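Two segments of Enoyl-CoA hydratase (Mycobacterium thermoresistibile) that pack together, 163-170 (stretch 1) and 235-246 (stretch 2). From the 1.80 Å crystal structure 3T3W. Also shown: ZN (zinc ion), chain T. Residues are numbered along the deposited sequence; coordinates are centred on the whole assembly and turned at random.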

ATOM      1  N   GLU F 163      18.992   5.926 -10.761  1.00  9.17           N
ATOM      2  CA  GLU F 163      18.730   4.636 -10.115  1.00  8.97           C
ATOM      3  C   GLU F 163      17.852   4.709  -8.880  1.00  8.80           C
ATOM      4  O   GLU F 163      17.215   3.707  -8.517  1.00  9.65           O
ATOM      5  CB  GLU F 163      20.088   4.050  -9.681  1.00  8.83           C
ATOM      6  CG  GLU F 163      20.984   3.585 -10.827  1.00  8.81           C
ATOM      7  CD  GLU F 163      21.835   4.665 -11.531  1.00  9.23           C
ATOM      8  OE1 GLU F 163      21.686   5.874 -11.237  1.00  9.60           O
ATOM      9  OE2 GLU F 163      22.624   4.273 -12.432  1.00  9.25           O
ATOM     10  N   TYR F 164      17.829   5.864  -8.220  1.00  8.29           N
ATOM     11  CA  TYR F 164      17.119   6.108  -6.972  1.00  8.45           C
ATOM     12  C   TYR F 164      16.060   7.141  -7.328  1.00  7.87           C
ATOM     13  O   TYR F 164      16.358   8.343  -7.507  1.00  8.20           O
ATOM     14  CB  TYR F 164      18.095   6.655  -5.939  1.00  8.49           C
ATOM     15  CG  TYR F 164      17.593   6.978  -4.538  1.00  8.92           C
ATOM     16  CD1 TYR F 164      17.798   6.092  -3.489  1.00  9.36           C
ATOM     17  CD2 TYR F 164      17.033   8.210  -4.224  1.00  9.31           C
ATOM     18  CE1 TYR F 164      17.395   6.386  -2.181  1.00  9.79           C
ATOM     19  CE2 TYR F 164      16.675   8.537  -2.914  1.00  9.81           C
ATOM     20  CZ  TYR F 164      16.867   7.614  -1.884  1.00  9.57           C
ATOM     21  OH  TYR F 164      16.539   7.904  -0.573  1.00 10.48           O
ATOM     22  N   HIS F 165      14.842   6.662  -7.503  1.00  7.55           N
ATOM     23  CA  HIS F 165      13.768   7.488  -8.029  1.00  7.40           C
ATOM     24  C   HIS F 165      13.115   8.322  -6.929  1.00  7.38           C
ATOM     25  O   HIS F 165      12.015   8.044  -6.471  1.00  7.66           O
ATOM     26  CB  HIS F 165      12.723   6.652  -8.796  1.00  7.47           C
ATOM     27  CG  HIS F 165      11.722   7.500  -9.540  1.00  7.58           C
ATOM     28  ND1 HIS F 165      11.945   7.935 -10.812  1.00  7.66           N
ATOM     29  CD2 HIS F 165      10.546   8.108  -9.119  1.00  7.79           C
ATOM     30  CE1 HIS F 165      10.918   8.728 -11.179  1.00  7.91           C
ATOM     31  NE2 HIS F 165      10.073   8.840 -10.147  1.00  7.48           N
ATOM     32  N   GLY F 166      13.783   9.408  -6.565  1.00  7.05           N
ATOM     33  CA  GLY F 166      13.225  10.421  -5.681  1.00  7.09           C
ATOM     34  C   GLY F 166      12.276  11.369  -6.419  1.00  6.94           C
ATOM     35  O   GLY F 166      11.513  12.088  -5.792  1.00  7.17           O
ATOM     36  N   HIS F 167      12.362  11.386  -7.757  1.00  6.70           N
ATOM     37  CA  HIS F 167      11.777  12.449  -8.547  1.00  6.70           C
ATOM     38  C   HIS F 167      10.309  12.663  -8.209  1.00  6.35           C
ATOM     39  O   HIS F 167       9.859  13.809  -7.991  1.00  6.82           O
ATOM     40  CB  HIS F 167      11.871  12.176 -10.064  1.00  6.63           C
ATOM     41  CG  HIS F 167      13.230  11.723 -10.542  1.00  6.95           C
ATOM     42  ND1 HIS F 167      13.823  10.563 -10.104  1.00  7.38           N
ATOM     43  CD2 HIS F 167      14.081  12.269 -11.501  1.00  7.26           C
ATOM     44  CE1 HIS F 167      15.002  10.406 -10.744  1.00  7.33           C
ATOM     45  NE2 HIS F 167      15.153  11.444 -11.616  1.00  7.26           N
ATOM     46  N   THR F 168       9.517  11.608  -8.251  1.00  6.07           N
ATOM     47  CA  THR F 168       8.090  11.720  -8.039  1.00  6.43           C
ATOM     48  C   THR F 168       7.746  12.236  -6.639  1.00  6.78           C
ATOM     49  O   THR F 168       6.809  13.005  -6.479  1.00  6.95           O
ATOM     50  CB  THR F 168       7.379  10.378  -8.309  1.00  6.48           C
ATOM     51  OG1 THR F 168       7.603  10.027  -9.682  1.00  6.74           O
ATOM     52  CG2 THR F 168       5.834  10.445  -8.099  1.00  6.77           C
ATOM     53  N   TRP F 169       8.479  11.728  -5.646  1.00  6.59           N
ATOM     54  CA  TRP F 169       8.290  12.100  -4.245  1.00  7.07           C
ATOM     55  C   TRP F 169       8.674  13.535  -3.991  1.00  7.46           C
ATOM     56  O   TRP F 169       8.011  14.248  -3.206  1.00  8.41           O
ATOM     57  CB  TRP F 169       9.165  11.203  -3.386  1.00  6.72           C
ATOM     58  CG  TRP F 169       8.810   9.737  -3.520  1.00  6.56           C
ATOM     59  CD1 TRP F 169       9.348   8.835  -4.399  1.00  6.39           C
ATOM     60  CD2 TRP F 169       7.774   9.023  -2.791  1.00  6.49           C
ATOM     61  NE1 TRP F 169       8.756   7.611  -4.264  1.00  6.49           N
ATOM     62  CE2 TRP F 169       7.765   7.664  -3.321  1.00  6.45           C
ATOM     63  CE3 TRP F 169       6.865   9.366  -1.789  1.00  6.85           C
ATOM     64  CZ2 TRP F 169       6.931   6.696  -2.818  1.00  6.59           C
ATOM     65  CZ3 TRP F 169       6.018   8.364  -1.270  1.00  6.86           C
ATOM     66  CH2 TRP F 169       6.041   7.063  -1.790  1.00  6.91           C
ATOM     67  N   GLU F 170       9.712  13.988  -4.671  1.00  7.66           N
ATOM     68  CA  GLU F 170      10.325  15.308  -4.417  1.00  8.52           C
ATOM     69  C   GLU F 170       9.677  16.447  -5.210  1.00  8.56           C
ATOM     70  O   GLU F 170       9.560  17.577  -4.724  1.00  8.61           O
ATOM     71  CB  GLU F 170      11.808  15.234  -4.740  1.00  8.72           C
ATOM     72  CG  GLU F 170      12.581  14.294  -3.835  1.00  9.41           C
ATOM     73  CD  GLU F 170      12.913  14.846  -2.461  1.00 10.14           C
ATOM     74  OE1 GLU F 170      12.714  16.066  -2.210  1.00 10.03           O
ATOM     75  OE2 GLU F 170      13.447  14.043  -1.658  1.00 10.57           O
TER
HETATM   76 ZN    ZN T 301      22.402   2.931 -14.062  1.00 11.01          ZN
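Stretch 2, residues 235-246: TLDVQGFYAAIQ

Stretch 1 begins as a loop in which only Tyr164 is extended; the chain then turns tightly at His165, where Gly166 N bonds to Tyr164 O at 2.9 Å, and it has become helical by His167, with a helical hydrogen bond from Glu170 N to Gly166 O, 2.8 Å. Stretch 2 enters as the last turn or so of one helix, breaks at Gly240, and continues as a second helix from Phe241 onward, past the end of the stretch. The two run in opposite senses: the CA atoms of Trp169 and Phe241 are 8.2 Å apart, whereas those of His165 and Ile245 approach to 5.7 Å, so the later part of stretch 2 lies beside the earlier part of stretch 1. The spacing is wider where a tryptophan must fit between the backbones and closer where the loop touches the second helix.

Gly240 makes the break possible. With phi at 117° it closes the first helix in a Schellman motif, in which Phe241 N bonds to Leu236 O at 2.9 Å and Gly240 N to Asp237 O at 3.0 Å. It also occupies the N-cap position of the second helix, and its O accepts from Ala244 N at 2.8 Å. A CB at these backbone angles would be jammed against the preceding carbonyl oxygen, so the position calls for glycine on conformational grounds alone.

Trp169 is the centre of the contact. Its CA-to-CB bond points toward stretch 2, and the large flat indole settles as a knob among Leu236, Gln239, Phe241 and Ala244, spanning the break between the helices. Phe241 lies over one face: its CD1 is 3.6 Å from Trp169 CE2, with the phenyl edge directed at the five-membered ring and the planes at 82°, while its CB sits 4.2 Å from the centroid of the Trp169 six-membered ring. Near the indole plane, the small methyl CB of Ala244 packs 3.9 Å from Trp169 CZ2, and Gln239 OE1 comes within 3.5 Å of Trp169 CZ3, a contact of a polar atom with the ring edge. Leu236 adds an apolar branch, CD2, 4.2 Å from Trp169 CE3.

At the other end, Ile245 reaches the loop with CD1. Ile245 CD1 lies almost on the normal of the Tyr164 ring, 4.1 Å from its centroid, and is 3.5 Å from His165 O. Isoleucine suits this place because its delta methyl extends beyond the branch point, here with chi1 and chi2 both m, and can lie over the ring face while fitting against the backbone. The same tyrosine also meets Phe241, whose CZ is 3.6 Å from Tyr164 OH; Phe241 thus touches both Tyr164 and Trp169.

No direct hydrogen bond joins the stretches. Water 1 supplies a polar link instead, donating to Glu163 O at 2.7 Å and Ile245 O at 2.8 Å and accepting from His165 N at 2.8 Å. Within stretch 1, His165 NE2 and Thr168 OG1 share a hydrogen bond of 2.8 Å, tying the loop to the helix. Glu163 turns the end of its side chain away from stretch 2, and its OE2 binds the zinc ion at 2.1 Å.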

ATOM      1  N   THR F 235       6.413   7.260   7.778  1.00  6.89           N
ATOM      2  CA  THR F 235       5.233   7.676   7.034  1.00  6.74           C
ATOM      3  C   THR F 235       5.471   7.481   5.510  1.00  6.83           C
ATOM      4  O   THR F 235       4.646   6.897   4.832  1.00  6.94           O
ATOM      5  CB  THR F 235       4.805   9.126   7.340  1.00  6.72           C
ATOM      6  OG1 THR F 235       4.357   9.191   8.702  1.00  6.66           O
ATOM      7  CG2 THR F 235       3.651   9.570   6.427  1.00  6.63           C
ATOM      8  N   LEU F 236       6.620   7.928   5.008  1.00  6.98           N
ATOM      9  CA  LEU F 236       6.988   7.742   3.592  1.00  7.21           C
ATOM     10  C   LEU F 236       7.086   6.273   3.199  1.00  6.80           C
ATOM     11  O   LEU F 236       6.555   5.851   2.152  1.00  6.30           O
ATOM     12  CB  LEU F 236       8.301   8.459   3.274  1.00  7.60           C
ATOM     13  CG  LEU F 236       8.266   9.984   3.281  1.00  9.15           C
ATOM     14  CD1 LEU F 236       9.656  10.604   3.160  1.00  9.38           C
ATOM     15  CD2 LEU F 236       7.346  10.541   2.205  1.00 10.49           C
ATOM     16  N   ASP F 237       7.659   5.453   4.069  1.00  6.82           N
ATOM     17  CA  ASP F 237       7.721   4.022   3.749  1.00  6.98           C
ATOM     18  C   ASP F 237       6.333   3.311   3.786  1.00  6.97           C
ATOM     19  O   ASP F 237       6.068   2.455   2.925  1.00  7.23           O
ATOM     20  CB  ASP F 237       8.753   3.351   4.672  1.00  7.48           C
ATOM     21  CG  ASP F 237      10.174   3.687   4.264  1.00  7.83           C
ATOM     22  OD1 ASP F 237      10.435   3.777   3.029  1.00  8.29           O
ATOM     23  OD2 ASP F 237      11.071   3.808   5.161  1.00  8.75           O
ATOM     24  N   VAL F 238       5.452   3.706   4.714  1.00  6.84           N
ATOM     25  CA  VAL F 238       4.045   3.264   4.677  1.00  7.04           C
ATOM     26  C   VAL F 238       3.348   3.691   3.388  1.00  7.21           C
ATOM     27  O   VAL F 238       2.585   2.912   2.802  1.00  7.28           O
ATOM     28  CB  VAL F 238       3.273   3.673   5.938  1.00  7.08           C
ATOM     29  CG1 VAL F 238       1.790   3.368   5.796  1.00  7.21           C
ATOM     30  CG2 VAL F 238       3.911   2.946   7.157  1.00  7.15           C
ATOM     31  N   GLN F 239       3.608   4.928   2.964  1.00  7.31           N
ATOM     32  CA  GLN F 239       3.142   5.441   1.669  1.00  7.86           C
ATOM     33  C   GLN F 239       3.694   4.678   0.479  1.00  7.96           C
ATOM     34  O   GLN F 239       3.164   4.830  -0.615  1.00  9.61           O
ATOM     35  CB  GLN F 239       3.490   6.913   1.480  1.00  7.82           C
ATOM     36  CG  GLN F 239       2.732   7.874   2.390  1.00  8.68           C
ATOM     37  CD  GLN F 239       3.193   9.320   2.217  1.00  9.64           C
ATOM     38  OE1 GLN F 239       4.150   9.619   1.456  1.00 11.70           O
ATOM     39  NE2 GLN F 239       2.475  10.250   2.856  1.00  9.81           N
ATOM     40  N   GLY F 240       4.763   3.930   0.651  1.00  7.42           N
ATOM     41  CA  GLY F 240       5.329   3.109  -0.422  1.00  7.09           C
ATOM     42  C   GLY F 240       6.732   3.470  -0.866  1.00  6.66           C
ATOM     43  O   GLY F 240       7.225   2.908  -1.853  1.00  6.50           O
ATOM     44  N   PHE F 241       7.428   4.341  -0.139  1.00  6.74           N
ATOM     45  CA  PHE F 241       8.719   4.813  -0.594  1.00  6.85           C
ATOM     46  C   PHE F 241       9.735   3.702  -0.846  1.00  7.05           C
ATOM     47  O   PHE F 241      10.251   3.587  -1.953  1.00  6.68           O
ATOM     48  CB  PHE F 241       9.282   5.898   0.349  1.00  7.24           C
ATOM     49  CG  PHE F 241      10.588   6.444  -0.093  1.00  7.59           C
ATOM     50  CD1 PHE F 241      10.653   7.307  -1.173  1.00  8.31           C
ATOM     51  CD2 PHE F 241      11.763   6.117   0.545  1.00  8.03           C
ATOM     52  CE1 PHE F 241      11.868   7.806  -1.644  1.00  8.11           C
ATOM     53  CE2 PHE F 241      12.991   6.651   0.090  1.00  7.99           C
ATOM     54  CZ  PHE F 241      13.042   7.462  -1.023  1.00  8.13           C
ATOM     55  N   TYR F 242      10.026   2.869   0.164  1.00  7.09           N
ATOM     56  CA  TYR F 242      10.974   1.763  -0.035  1.00  7.23           C
ATOM     57  C   TYR F 242      10.574   0.884  -1.224  1.00  6.89           C
ATOM     58  O   TYR F 242      11.397   0.606  -2.106  1.00  6.89           O
ATOM     59  CB  TYR F 242      11.040   0.880   1.218  1.00  7.84           C
ATOM     60  CG  TYR F 242      12.046  -0.247   1.072  1.00  8.08           C
ATOM     61  CD1 TYR F 242      11.670  -1.532   0.649  1.00  8.34           C
ATOM     62  CD2 TYR F 242      13.371  -0.038   1.397  1.00  8.76           C
ATOM     63  CE1 TYR F 242      12.615  -2.551   0.571  1.00  8.73           C
ATOM     64  CE2 TYR F 242      14.333  -1.073   1.258  1.00  8.81           C
ATOM     65  CZ  TYR F 242      13.931  -2.318   0.857  1.00  9.09           C
ATOM     66  OH  TYR F 242      14.877  -3.389   0.789  1.00 10.43           O
ATOM     67  N   ALA F 243       9.331   0.453  -1.261  1.00  6.59           N
ATOM     68  CA  ALA F 243       8.851  -0.441  -2.333  1.00  6.59           C
ATOM     69  C   ALA F 243       8.952   0.235  -3.720  1.00  6.24           C
ATOM     70  O   ALA F 243       9.351  -0.413  -4.686  1.00  6.01           O
ATOM     71  CB  ALA F 243       7.394  -0.911  -2.062  1.00  6.85           C
ATOM     72  N   ALA F 244       8.642   1.519  -3.810  1.00  5.92           N
ATOM     73  CA  ALA F 244       8.669   2.244  -5.079  1.00  5.99           C
ATOM     74  C   ALA F 244      10.089   2.435  -5.563  1.00  5.99           C
ATOM     75  O   ALA F 244      10.407   2.273  -6.761  1.00  5.94           O
ATOM     76  CB  ALA F 244       7.932   3.599  -4.960  1.00  5.80           C
ATOM     77  N   ILE F 245      10.993   2.749  -4.639  1.00  6.15           N
ATOM     78  CA  ILE F 245      12.420   2.876  -4.990  1.00  6.59           C
ATOM     79  C   ILE F 245      12.976   1.559  -5.566  1.00  6.56           C
ATOM     80  O   ILE F 245      13.662   1.532  -6.577  1.00  6.40           O
ATOM     81  CB  ILE F 245      13.243   3.283  -3.742  1.00  6.74           C
ATOM     82  CG1 ILE F 245      12.969   4.759  -3.381  1.00  6.82           C
ATOM     83  CG2 ILE F 245      14.737   3.068  -4.010  1.00  7.26           C
ATOM     84  CD1 ILE F 245      13.587   5.761  -4.344  1.00  6.70           C
ATOM     85  N   GLN F 246      12.630   0.448  -4.937  1.00  6.75           N
ATOM     86  CA  GLN F 246      13.030  -0.852  -5.441  1.00  7.16           C
ATOM     87  C   GLN F 246      12.429  -1.134  -6.832  1.00  7.22           C
ATOM     88  O   GLN F 246      13.129  -1.657  -7.746  1.00  7.22           O
ATOM     89  CB  GLN F 246      12.706  -1.952  -4.426  1.00  7.69           C
ATOM     90  CG  GLN F 246      13.439  -1.859  -3.085  1.00  8.11           C
ATOM     91  CD  GLN F 246      14.941  -1.934  -3.205  1.00  8.54           C
ATOM     92  OE1 GLN F 246      15.485  -2.569  -4.120  1.00  8.83           O
ATOM     93  NE2 GLN F 246      15.645  -1.309  -2.244  1.00  8.75           N
TER
HETATM   94  O   HOH W   1      14.624   3.872  -7.672  1.00  7.35           O
HETATM   95  O   HOH W   2      22.865   4.681 -15.151  1.00 11.42           O